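Local coordinates for Dps family DNA-binding stress response protein (Thermosynechococcus elongatus, PDB 2C41) that probably binds and oxidises iron and may bind DNA, as a twelve-subunit member of the Dps family of ferritin-like stress proteins, at residues 91-95 against 96-100; 141-144 against 145-149; 134-137 against 138-142. All coordinates share one frame; numbering follows the deposited sequence.

Contact 1 of 3, residues 91-95 against 96-100; sequences GQLTV and KQMIE
A capping box formed by T94 and Q97 starts helix 95-122. T94 sits at the N-cap, and its OG1 accepts the backbone N-H of Q97 (N to OG1 3.0 Å) in a nearly straight bond. The return bond runs from T94 N to OE1 of Q97, 2.9 Å long and 168° at the hydrogen, the donor tilted from the plane of the side-chain amide. Each residue thus serves the other's backbone N-H, and the return bond holds OE1 of Q97 against the backbone of T94. What puts OG1 over the helix end is the first torsion of T94 (chi1 68°), which sets the hydroxyl between backbone N and carbonyl carbon; CG of Q97 lies only 3.4 Å from that OG1. The first regular turn follows at once, M98 N bonding to T94 O and I99 N to V95 O. Outside the box side chains pack: CB of L93 rests 4.0 Å from CG of M98. The CE methyl of M98 also reaches back to the carbonyl oxygen of L93. V95 CG1 and I99 CD1 meet more loosely, at 4.2 Å. Around this helix start, M98 packs on Y32 and L35 of helix 6-35, V95 and I99 turn to L44 and F48 of helix 41-68, and I99 also reaches L146 and F149 of helix 126-149.

Contact 2 of 3, residues 141-144 against 145-149; sequences KHRW and FLKEF
F145 stands with its edge against the indole of W144, an edge-to-face (T-shaped) pair between neighbours in sequence. Their planes are 77° apart and the centroids of the F145 ring and the six-membered ring of W144 are 5.0 Å apart; CD1 of F145 lies above the indole plane, offset toward the rim, and CE1 comes within 3.5 Å of W144 CZ3. CG of W144, anti to the backbone N (chi1 158°), helps to turn the indole so that one face receives F145 and its edge E148. At that edge, in the ring plane, sits OE1 of E148, 3.4 Å from CD1 of W144, with the carboxylate turned steeply against the ring. With W144 replaced by an alanine, the F145 edge would probably lose the face it packs on, and the E148 carboxylate its aromatic neighbour. All this lies on the final turns of helix 126-149, the last helix of the ferritin-like four-helix bundle, where successive i to i+4 backbone bonds run from F145 N to K141 O through E148 N to W144 O. One turn apart, R143 and K147 lie alongside each other, pointing the same way: CD of K147 is centred over one face of the guanidinium, 3.4 Å from R143 CZ. Bends at chi3 and chi4 bring K147 NZ within 3.8 Å of R143 NH1, a like-charge approach that is probably eased by carboxylates, since R143 NE is salt-bridged to E107 and its NH1 to D70 of the fifth subunit. On the other flank the aliphatic CG of K141 lies 4.1 Å from CE1 of F145, while its NZ reaches E54. F145 also meets F41 of the fourth subunit edge-to-face.

Contact 3 of 3, residues 134-137 against 138-142; sequences RLVQ and THQKH
The carbonyl of L135 is shared by two backbone N-H groups of the next turn: H139 N reaches it at 3.3 Å, in the carbonyl plane, and T138 N at 3.1 Å in a weak bond bent to 123°. The weak one is an i to i+3 link, while T138 N stands 3.8 Å from R134 O, its i to i+4 counterpart; this is consistent with a slight local tightening of helix 126-149, the last helix of the ferritin-like four-helix bundle. Beyond it the alpha-helical pattern is regular, with Q140 N bonded to V136 O and K141 N to Q137 O, each donor tilted from the plane of its carbonyl. Side chains add to this mainly by lying against backbone. CB of T138 touches the doubly used oxygen of L135 at 3.5 Å, and CB of H139 comes equally close to V136 O. On their outward sides, T138 packs on M58 of helix 41-68 and the H139 ring meets that of H106 of helix 95-122. Q140 has CG anti to the carbonyl carbon (chi1 -70°) and is extended beyond it, which carries its amide back along the preceding turn. Its OE1 accepts a hydrogen bond from R65 of the fifth subunit, which probably helps to set the rotation of the amide. The same OE1 stands 4.0 Å from Q137 CG, with the two side chains crossing at an angle, and comes to 3.5 Å from Q137 CA, while CG of Q140 lies 3.3 Å from V136 O.

In the fold
Contact 1 comes first along the chain, at the start of helix 95-122; contacts 3 and 2 follow on helix 126-149, the next helix. Because these two share K141 and H142, they form one continuous length of that helix; their centres are about 11 Å apart, and both touch the fifth subunit. Contact 1 lies about 15 Å from contact 2, centre to centre, yet touches it where I99 CG2 meets L146 O at 3.4 Å and I99 CD1 packs on F149. Its centre is about 22 Å from that of contact 3, with no touch. The beginning of one bundle helix is thus packed against the end of the next within the ferritin-like fold.

Contact 1 of 3, residues 91-95 against 96-100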
ATOM      1  N   GLY C  91     -29.678  27.652 -12.861  1.00 18.77           N
ATOM      2  CA  GLY C  91     -31.046  27.130 -12.878  1.00 19.22           C
ATOM      3  C   GLY C  91     -31.175  25.622 -12.924  1.00 19.41           C
ATOM      4  O   GLY C  91     -30.179  24.886 -13.001  1.00 19.05           O
ATOM      5  N   GLN C  92     -32.418  25.157 -12.867  1.00 19.63           N
ATOM      6  CA  GLN C  92     -32.713  23.730 -12.914  1.00 20.14           C
ATOM      7  C   GLN C  92     -32.483  23.204 -14.331  1.00 19.67           C
ATOM      8  O   GLN C  92     -32.957  23.788 -15.304  1.00 20.17           O
ATOM      9  CB  GLN C  92     -34.154  23.467 -12.462  1.00 20.58           C
ATOM     10  CG  GLN C  92     -34.501  24.029 -11.082  1.00 23.20           C
ATOM     11  CD  GLN C  92     -34.021  23.156  -9.931  1.00 26.85           C
ATOM     12  OE1 GLN C  92     -34.102  21.927  -9.985  1.00 29.03           O
ATOM     13  NE2 GLN C  92     -33.540  23.794  -8.868  1.00 29.38           N
ATOM     14  N   LEU C  93     -31.735  22.110 -14.437  1.00 18.62           N
ATOM     15  CA  LEU C  93     -31.387  21.529 -15.733  1.00 17.89           C
ATOM     16  C   LEU C  93     -31.723  20.046 -15.760  1.00 17.23           C
ATOM     17  O   LEU C  93     -31.622  19.362 -14.732  1.00 16.95           O
ATOM     18  CB  LEU C  93     -29.887  21.687 -16.008  1.00 17.87           C
ATOM     19  CG  LEU C  93     -29.229  23.072 -15.946  1.00 19.35           C
ATOM     20  CD1 LEU C  93     -27.721  22.932 -16.133  1.00 19.18           C
ATOM     21  CD2 LEU C  93     -29.817  24.008 -16.987  1.00 19.91           C
ATOM     22  N   THR C  94     -32.096  19.541 -16.934  1.00 16.43           N
ATOM     23  CA  THR C  94     -32.194  18.094 -17.117  1.00 15.78           C
ATOM     24  C   THR C  94     -30.783  17.529 -17.191  1.00 15.44           C
ATOM     25  O   THR C  94     -29.812  18.278 -17.395  1.00 14.94           O
ATOM     26  CB  THR C  94     -32.937  17.702 -18.415  1.00 16.06           C
ATOM     27  OG1 THR C  94     -32.152  18.079 -19.557  1.00 15.21           O
ATOM     28  CG2 THR C  94     -34.331  18.354 -18.491  1.00 15.58           C
ATOM     29  N   VAL C  95     -30.659  16.215 -17.035  1.00 15.47           N
ATOM     30  CA  VAL C  95     -29.357  15.566 -17.195  1.00 15.45           C
ATOM     31  C   VAL C  95     -28.786  15.835 -18.597  1.00 15.27           C
ATOM     32  O   VAL C  95     -27.603  16.164 -18.735  1.00 14.86           O
ATOM     33  CB  VAL C  95     -29.421  14.051 -16.868  1.00 15.78           C
ATOM     34  CG1 VAL C  95     -28.067  13.415 -17.042  1.00 16.79           C
ATOM     35  CG2 VAL C  95     -29.895  13.842 -15.432  1.00 16.13           C
ATOM     36  N   LYS C  96     -29.630  15.711 -19.626  1.00 15.05           N
ATOM     37  CA  LYS C  96     -29.195  16.005 -20.997  1.00 15.19           C
ATOM     38  C   LYS C  96     -28.616  17.420 -21.102  1.00 14.90           C
ATOM     39  O   LYS C  96     -27.553  17.612 -21.692  1.00 14.53           O
ATOM     40  CB  LYS C  96     -30.348  15.819 -21.988  1.00 15.61           C
ATOM     41  CG  LYS C  96     -29.975  16.158 -23.428  1.00 17.08           C
ATOM     42  CD  LYS C  96     -31.065  15.743 -24.396  1.00 20.22           C
ATOM     43  CE  LYS C  96     -30.580  15.913 -25.824  1.00 22.30           C
ATOM     44  NZ  LYS C  96     -31.191  14.891 -26.718  1.00 25.51           N
ATOM     45  N   GLN C  97     -29.321  18.394 -20.524  1.00 14.61           N
ATOM     46  CA  GLN C  97     -28.871  19.788 -20.511  1.00 15.04           C
ATOM     47  C   GLN C  97     -27.540  19.973 -19.785  1.00 14.62           C
ATOM     48  O   GLN C  97     -26.700  20.750 -20.222  1.00 14.35           O
ATOM     49  CB  GLN C  97     -29.932  20.702 -19.891  1.00 14.91           C
ATOM     50  CG  GLN C  97     -31.061  21.027 -20.857  1.00 16.03           C
ATOM     51  CD  GLN C  97     -32.250  21.720 -20.199  1.00 18.12           C
ATOM     52  OE1 GLN C  97     -32.485  21.597 -18.988  1.00 16.76           O
ATOM     53  NE2 GLN C  97     -33.026  22.444 -21.014  1.00 20.93           N
ATOM     54  N   MET C  98     -27.358  19.270 -18.670  1.00 14.26           N
ATOM     55  CA  MET C  98     -26.084  19.328 -17.935  1.00 14.54           C
ATOM     56  C   MET C  98     -24.926  18.884 -18.820  1.00 14.09           C
ATOM     57  O   MET C  98     -23.877  19.539 -18.880  1.00 13.94           O
ATOM     58  CB  MET C  98     -26.124  18.417 -16.704  1.00 14.64           C
ATOM     59  CG  MET C  98     -27.064  18.883 -15.608  1.00 15.73           C
ATOM     60  SD  MET C  98     -27.125  17.639 -14.296  1.00 16.45           S
ATOM     61  CE  MET C  98     -28.608  18.187 -13.450  1.00 16.35           C
ATOM     62  N   ILE C  99     -25.125  17.760 -19.493  1.00 13.96           N
ATOM     63  CA  ILE C  99     -24.119  17.188 -20.391  1.00 14.03           C
ATOM     64  C   ILE C  99     -23.814  18.132 -21.566  1.00 14.36           C
ATOM     65  O   ILE C  99     -22.646  18.365 -21.881  1.00 13.75           O
ATOM     66  CB  ILE C  99     -24.516  15.769 -20.848  1.00 13.83           C
ATOM     67  CG1 ILE C  99     -24.568  14.827 -19.625  1.00 13.38           C
ATOM     68  CG2 ILE C  99     -23.520  15.234 -21.885  1.00 14.28           C
ATOM     69  CD1 ILE C  99     -25.000  13.397 -19.938  1.00 14.26           C
ATOM     70  N   GLU C 100     -24.857  18.685 -22.178  1.00 14.51           N
ATOM     71  CA  GLU C 100     -24.694  19.632 -23.279  1.00 14.87           C
ATOM     72  C   GLU C 100     -23.934  20.890 -22.832  1.00 14.70           C
ATOM     73  O   GLU C 100     -23.051  21.374 -23.544  1.00 14.50           O
ATOM     74  CB  GLU C 100     -26.051  19.988 -23.882  1.00 15.53           C
ATOM     75  CG  GLU C 100     -26.791  18.782 -24.473  1.00 16.90           C
ATOM     76  CD  GLU C 100     -26.566  18.583 -25.963  1.00 20.58           C
ATOM     77  OE1 GLU C 100     -25.498  18.998 -26.477  1.00 22.79           O
ATOM     78  OE2 GLU C 100     -27.462  18.000 -26.622  1.00 20.87           O
TER

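Contact 2 of 3, residues 141-144 against 145-149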
ATOM      1  N   LYS C 141     -10.615  14.401 -23.492  1.00 12.90           N
ATOM      2  CA  LYS C 141     -11.154  13.128 -22.991  1.00 13.11           C
ATOM      3  C   LYS C 141     -12.555  13.322 -22.412  1.00 12.90           C
ATOM      4  O   LYS C 141     -13.483  12.575 -22.739  1.00 12.64           O
ATOM      5  CB  LYS C 141     -10.236  12.507 -21.932  1.00 12.84           C
ATOM      6  CG  LYS C 141     -10.769  11.167 -21.386  1.00 13.80           C
ATOM      7  CD  LYS C 141      -9.882  10.598 -20.269  1.00 14.86           C
ATOM      8  CE  LYS C 141      -9.993  11.432 -18.984  1.00 17.40           C
ATOM      9  NZ  LYS C 141      -9.460  10.700 -17.800  1.00 18.68           N
ATOM     10  N   HIS C 142     -12.702  14.348 -21.577  1.00 12.83           N
ATOM     11  CA  HIS C 142     -13.978  14.672 -20.942  1.00 12.65           C
ATOM     12  C   HIS C 142     -15.063  14.940 -21.975  1.00 12.86           C
ATOM     13  O   HIS C 142     -16.188  14.453 -21.847  1.00 12.79           O
ATOM     14  CB  HIS C 142     -13.828  15.896 -20.040  1.00 12.99           C
ATOM     15  CG  HIS C 142     -12.988  15.657 -18.820  1.00 13.07           C
ATOM     16  ND1 HIS C 142     -12.614  16.673 -17.967  1.00 12.86           N
ATOM     17  CD2 HIS C 142     -12.458  14.520 -18.306  1.00 13.21           C
ATOM     18  CE1 HIS C 142     -11.891  16.174 -16.979  1.00 12.75           C
ATOM     19  NE2 HIS C 142     -11.776  14.870 -17.164  1.00 12.64           N
ATOM     20  N   ARG C 143     -14.713  15.714 -23.001  1.00 12.84           N
ATOM     21  CA  ARG C 143     -15.640  16.052 -24.077  1.00 13.09           C
ATOM     22  C   ARG C 143     -16.109  14.795 -24.815  1.00 13.25           C
ATOM     23  O   ARG C 143     -17.295  14.638 -25.103  1.00 12.71           O
ATOM     24  CB  ARG C 143     -14.977  17.039 -25.047  1.00 12.97           C
ATOM     25  CG  ARG C 143     -15.804  17.329 -26.290  1.00 12.83           C
ATOM     26  CD  ARG C 143     -15.024  18.200 -27.276  1.00 13.36           C
ATOM     27  NE  ARG C 143     -15.760  18.324 -28.529  1.00 14.58           N
ATOM     28  CZ  ARG C 143     -15.691  17.455 -29.539  1.00 15.08           C
ATOM     29  NH1 ARG C 143     -16.419  17.665 -30.635  1.00 14.52           N
ATOM     30  NH2 ARG C 143     -14.901  16.379 -29.458  1.00 14.47           N
ATOM     31  N   TRP C 144     -15.168  13.908 -25.132  1.00 13.30           N
ATOM     32  CA  TRP C 144     -15.503  12.645 -25.781  1.00 13.97           C
ATOM     33  C   TRP C 144     -16.495  11.811 -24.938  1.00 13.75           C
ATOM     34  O   TRP C 144     -17.536  11.394 -25.449  1.00 13.67           O
ATOM     35  CB  TRP C 144     -14.226  11.869 -26.132  1.00 14.61           C
ATOM     36  CG  TRP C 144     -14.437  10.400 -26.308  1.00 15.29           C
ATOM     37  CD1 TRP C 144     -15.371   9.780 -27.089  1.00 16.61           C
ATOM     38  CD2 TRP C 144     -13.681   9.366 -25.680  1.00 16.63           C
ATOM     39  NE1 TRP C 144     -15.251   8.411 -26.972  1.00 16.98           N
ATOM     40  CE2 TRP C 144     -14.216   8.134 -26.115  1.00 17.20           C
ATOM     41  CE3 TRP C 144     -12.604   9.362 -24.781  1.00 16.58           C
ATOM     42  CZ2 TRP C 144     -13.714   6.904 -25.676  1.00 17.65           C
ATOM     43  CZ3 TRP C 144     -12.097   8.136 -24.350  1.00 17.08           C
ATOM     44  CH2 TRP C 144     -12.658   6.924 -24.801  1.00 16.80           C
ATOM     45  N   PHE C 145     -16.174  11.584 -23.662  1.00 13.49           N
ATOM     46  CA  PHE C 145     -17.068  10.857 -22.743  1.00 13.84           C
ATOM     47  C   PHE C 145     -18.480  11.439 -22.738  1.00 13.79           C
ATOM     48  O   PHE C 145     -19.474  10.718 -22.898  1.00 13.88           O
ATOM     49  CB  PHE C 145     -16.511  10.878 -21.309  1.00 14.04           C
ATOM     50  CG  PHE C 145     -15.669   9.673 -20.953  1.00 14.97           C
ATOM     51  CD1 PHE C 145     -14.461   9.431 -21.602  1.00 15.53           C
ATOM     52  CD2 PHE C 145     -16.073   8.802 -19.945  1.00 16.58           C
ATOM     53  CE1 PHE C 145     -13.678   8.318 -21.268  1.00 16.44           C
ATOM     54  CE2 PHE C 145     -15.296   7.688 -19.596  1.00 16.10           C
ATOM     55  CZ  PHE C 145     -14.099   7.450 -20.257  1.00 15.53           C
ATOM     56  N   LEU C 146     -18.560  12.755 -22.552  1.00 13.45           N
ATOM     57  CA  LEU C 146     -19.845  13.449 -22.478  1.00 13.69           C
ATOM     58  C   LEU C 146     -20.646  13.294 -23.769  1.00 13.75           C
ATOM     59  O   LEU C 146     -21.841  12.993 -23.730  1.00 13.60           O
ATOM     60  CB  LEU C 146     -19.619  14.929 -22.176  1.00 13.03           C
ATOM     61  CG  LEU C 146     -19.780  15.585 -20.793  1.00 15.57           C
ATOM     62  CD1 LEU C 146     -20.090  14.651 -19.645  1.00 14.44           C
ATOM     63  CD2 LEU C 146     -18.585  16.485 -20.491  1.00 14.34           C
ATOM     64  N   LYS C 147     -19.981  13.494 -24.904  1.00 13.79           N
ATOM     65  CA  LYS C 147     -20.633  13.376 -26.207  1.00 14.25           C
ATOM     66  C   LYS C 147     -21.231  11.989 -26.421  1.00 14.26           C
ATOM     67  O   LYS C 147     -22.314  11.859 -26.999  1.00 14.31           O
ATOM     68  CB  LYS C 147     -19.656  13.725 -27.335  1.00 14.31           C
ATOM     69  CG  LYS C 147     -19.414  15.223 -27.483  1.00 14.55           C
ATOM     70  CD  LYS C 147     -18.272  15.505 -28.473  1.00 15.74           C
ATOM     71  CE  LYS C 147     -18.580  14.966 -29.884  1.00 17.79           C
ATOM     72  NZ  LYS C 147     -19.676  15.734 -30.524  1.00 20.08           N
ATOM     73  N   GLU C 148     -20.537  10.955 -25.952  1.00 14.38           N
ATOM     74  CA  GLU C 148     -21.043   9.584 -26.079  1.00 14.85           C
ATOM     75  C   GLU C 148     -22.416   9.418 -25.424  1.00 14.65           C
ATOM     76  O   GLU C 148     -23.270   8.715 -25.954  1.00 14.33           O
ATOM     77  CB  GLU C 148     -20.051   8.564 -25.506  1.00 15.22           C
ATOM     78  CG  GLU C 148     -18.734   8.450 -26.293  1.00 17.22           C
ATOM     79  CD  GLU C 148     -18.962   8.187 -27.780  1.00 21.96           C
ATOM     80  OE1 GLU C 148     -18.251   8.786 -28.624  1.00 23.35           O
ATOM     81  OE2 GLU C 148     -19.879   7.405 -28.110  1.00 21.95           O
ATOM     82  N   PHE C 149     -22.629  10.070 -24.280  1.00 14.78           N
ATOM     83  CA  PHE C 149     -23.918   9.974 -23.581  1.00 15.00           C
ATOM     84  C   PHE C 149     -25.075  10.541 -24.403  1.00 15.55           C
ATOM     85  O   PHE C 149     -26.235  10.182 -24.188  1.00 15.40           O
ATOM     86  CB  PHE C 149     -23.844  10.663 -22.227  1.00 15.22           C
ATOM     87  CG  PHE C 149     -23.240   9.807 -21.154  1.00 15.50           C
ATOM     88  CD1 PHE C 149     -21.864   9.806 -20.935  1.00 16.37           C
ATOM     89  CD2 PHE C 149     -24.049   8.988 -20.371  1.00 16.22           C
ATOM     90  CE1 PHE C 149     -21.305   9.004 -19.930  1.00 16.73           C
ATOM     91  CE2 PHE C 149     -23.506   8.181 -19.368  1.00 16.06           C
ATOM     92  CZ  PHE C 149     -22.136   8.187 -19.147  1.00 15.77           C
TER

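Contact 3 of 3, residues 134-137 against 138-142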
ATOM      1  N   ARG C 134      -0.677  19.608 -22.085  1.00 13.02           N
ATOM      2  CA  ARG C 134      -1.064  18.452 -21.266  1.00 13.36           C
ATOM      3  C   ARG C 134      -2.531  18.537 -20.831  1.00 13.05           C
ATOM      4  O   ARG C 134      -3.303  17.583 -20.999  1.00 12.61           O
ATOM      5  CB  ARG C 134      -0.138  18.325 -20.047  1.00 12.58           C
ATOM      6  CG  ARG C 134      -0.573  17.252 -19.036  1.00 14.52           C
ATOM      7  CD  ARG C 134       0.528  16.906 -18.042  1.00 15.23           C
ATOM      8  NE  ARG C 134       1.083  18.081 -17.366  1.00 17.78           N
ATOM      9  CZ  ARG C 134       0.530  18.703 -16.320  1.00 19.50           C
ATOM     10  NH1 ARG C 134       1.141  19.762 -15.796  1.00 18.82           N
ATOM     11  NH2 ARG C 134      -0.613  18.273 -15.784  1.00 18.72           N
ATOM     12  N   LEU C 135      -2.911  19.680 -20.267  1.00 12.66           N
ATOM     13  CA  LEU C 135      -4.255  19.838 -19.716  1.00 12.65           C
ATOM     14  C   LEU C 135      -5.350  19.726 -20.770  1.00 12.67           C
ATOM     15  O   LEU C 135      -6.421  19.174 -20.504  1.00 12.01           O
ATOM     16  CB  LEU C 135      -4.392  21.155 -18.940  1.00 13.05           C
ATOM     17  CG  LEU C 135      -3.516  21.346 -17.687  1.00 12.83           C
ATOM     18  CD1 LEU C 135      -3.971  22.600 -16.932  1.00 15.21           C
ATOM     19  CD2 LEU C 135      -3.533  20.105 -16.786  1.00 15.49           C
ATOM     20  N   VAL C 136      -5.089  20.243 -21.967  1.00 12.47           N
ATOM     21  CA  VAL C 136      -6.119  20.213 -23.012  1.00 12.61           C
ATOM     22  C   VAL C 136      -6.535  18.775 -23.376  1.00 12.59           C
ATOM     23  O   VAL C 136      -7.686  18.535 -23.732  1.00 12.40           O
ATOM     24  CB  VAL C 136      -5.722  21.078 -24.243  1.00 12.71           C
ATOM     25  CG1 VAL C 136      -4.750  20.335 -25.149  1.00 12.22           C
ATOM     26  CG2 VAL C 136      -6.963  21.529 -25.020  1.00 12.41           C
ATOM     27  N   GLN C 137      -5.610  17.819 -23.244  1.00 12.54           N
ATOM     28  CA  GLN C 137      -5.912  16.418 -23.561  1.00 12.61           C
ATOM     29  C   GLN C 137      -6.938  15.831 -22.589  1.00 12.77           C
ATOM     30  O   GLN C 137      -7.788  15.028 -22.976  1.00 12.58           O
ATOM     31  CB  GLN C 137      -4.632  15.578 -23.597  1.00 12.83           C
ATOM     32  CG  GLN C 137      -3.662  16.040 -24.690  1.00 12.44           C
ATOM     33  CD  GLN C 137      -2.289  15.419 -24.568  1.00 14.34           C
ATOM     34  OE1 GLN C 137      -1.291  16.109 -24.264  1.00 15.46           O
ATOM     35  NE2 GLN C 137      -2.221  14.109 -24.778  1.00 11.97           N
ATOM     36  N   THR C 138      -6.858  16.248 -21.325  1.00 12.73           N
ATOM     37  CA  THR C 138      -7.854  15.836 -20.332  1.00 12.87           C
ATOM     38  C   THR C 138      -9.235  16.406 -20.696  1.00 12.81           C
ATOM     39  O   THR C 138     -10.238  15.700 -20.647  1.00 12.85           O
ATOM     40  CB  THR C 138      -7.402  16.241 -18.917  1.00 13.12           C
ATOM     41  OG1 THR C 138      -6.234  15.476 -18.591  1.00 12.83           O
ATOM     42  CG2 THR C 138      -8.489  15.969 -17.890  1.00 13.33           C
ATOM     43  N   HIS C 139      -9.274  17.676 -21.088  1.00 12.75           N
ATOM     44  CA  HIS C 139     -10.526  18.272 -21.572  1.00 12.83           C
ATOM     45  C   HIS C 139     -11.081  17.548 -22.798  1.00 12.88           C
ATOM     46  O   HIS C 139     -12.300  17.334 -22.916  1.00 12.51           O
ATOM     47  CB  HIS C 139     -10.335  19.765 -21.838  1.00 13.33           C
ATOM     48  CG  HIS C 139     -10.470  20.596 -20.606  1.00 13.37           C
ATOM     49  ND1 HIS C 139      -9.387  21.120 -19.930  1.00 14.89           N
ATOM     50  CD2 HIS C 139     -11.564  20.954 -19.899  1.00 11.43           C
ATOM     51  CE1 HIS C 139      -9.816  21.786 -18.872  1.00 12.49           C
ATOM     52  NE2 HIS C 139     -11.132  21.694 -18.828  1.00 15.65           N
ATOM     53  N   GLN C 140     -10.184  17.152 -23.701  1.00 12.75           N
ATOM     54  CA  GLN C 140     -10.606  16.403 -24.891  1.00 12.97           C
ATOM     55  C   GLN C 140     -11.185  15.034 -24.515  1.00 13.07           C
ATOM     56  O   GLN C 140     -12.157  14.574 -25.130  1.00 13.25           O
ATOM     57  CB  GLN C 140      -9.463  16.299 -25.895  1.00 12.97           C
ATOM     58  CG  GLN C 140      -9.167  17.660 -26.523  1.00 13.04           C
ATOM     59  CD  GLN C 140      -7.839  17.743 -27.249  1.00 13.50           C
ATOM     60  OE1 GLN C 140      -6.847  17.106 -26.871  1.00 13.18           O
ATOM     61  NE2 GLN C 140      -7.804  18.578 -28.293  1.00 12.41           N
ATOM     62  N   LYS C 141     -10.615  14.401 -23.492  1.00 12.90           N
ATOM     63  CA  LYS C 141     -11.154  13.128 -22.991  1.00 13.11           C
ATOM     64  C   LYS C 141     -12.555  13.322 -22.412  1.00 12.90           C
ATOM     65  O   LYS C 141     -13.483  12.575 -22.739  1.00 12.64           O
ATOM     66  CB  LYS C 141     -10.236  12.507 -21.932  1.00 12.84           C
ATOM     67  CG  LYS C 141     -10.769  11.167 -21.386  1.00 13.80           C
ATOM     68  CD  LYS C 141      -9.882  10.598 -20.269  1.00 14.86           C
ATOM     69  CE  LYS C 141      -9.993  11.432 -18.984  1.00 17.40           C
ATOM     70  NZ  LYS C 141      -9.460  10.700 -17.800  1.00 18.68           N
ATOM     71  N   HIS C 142     -12.702  14.348 -21.577  1.00 12.83           N
ATOM     72  CA  HIS C 142     -13.978  14.672 -20.942  1.00 12.65           C
ATOM     73  C   HIS C 142     -15.063  14.940 -21.975  1.00 12.86           C
ATOM     74  O   HIS C 142     -16.188  14.453 -21.847  1.00 12.79           O
ATOM     75  CB  HIS C 142     -13.828  15.896 -20.040  1.00 12.99           C
ATOM     76  CG  HIS C 142     -12.988  15.657 -18.820  1.00 13.07           C
ATOM     77  ND1 HIS C 142     -12.614  16.673 -17.967  1.00 12.86           N
ATOM     78  CD2 HIS C 142     -12.458  14.520 -18.306  1.00 13.21           C
ATOM     79  CE1 HIS C 142     -11.891  16.174 -16.979  1.00 12.75           C
ATOM     80  NE2 HIS C 142     -11.776  14.870 -17.164  1.00 12.64           N
TER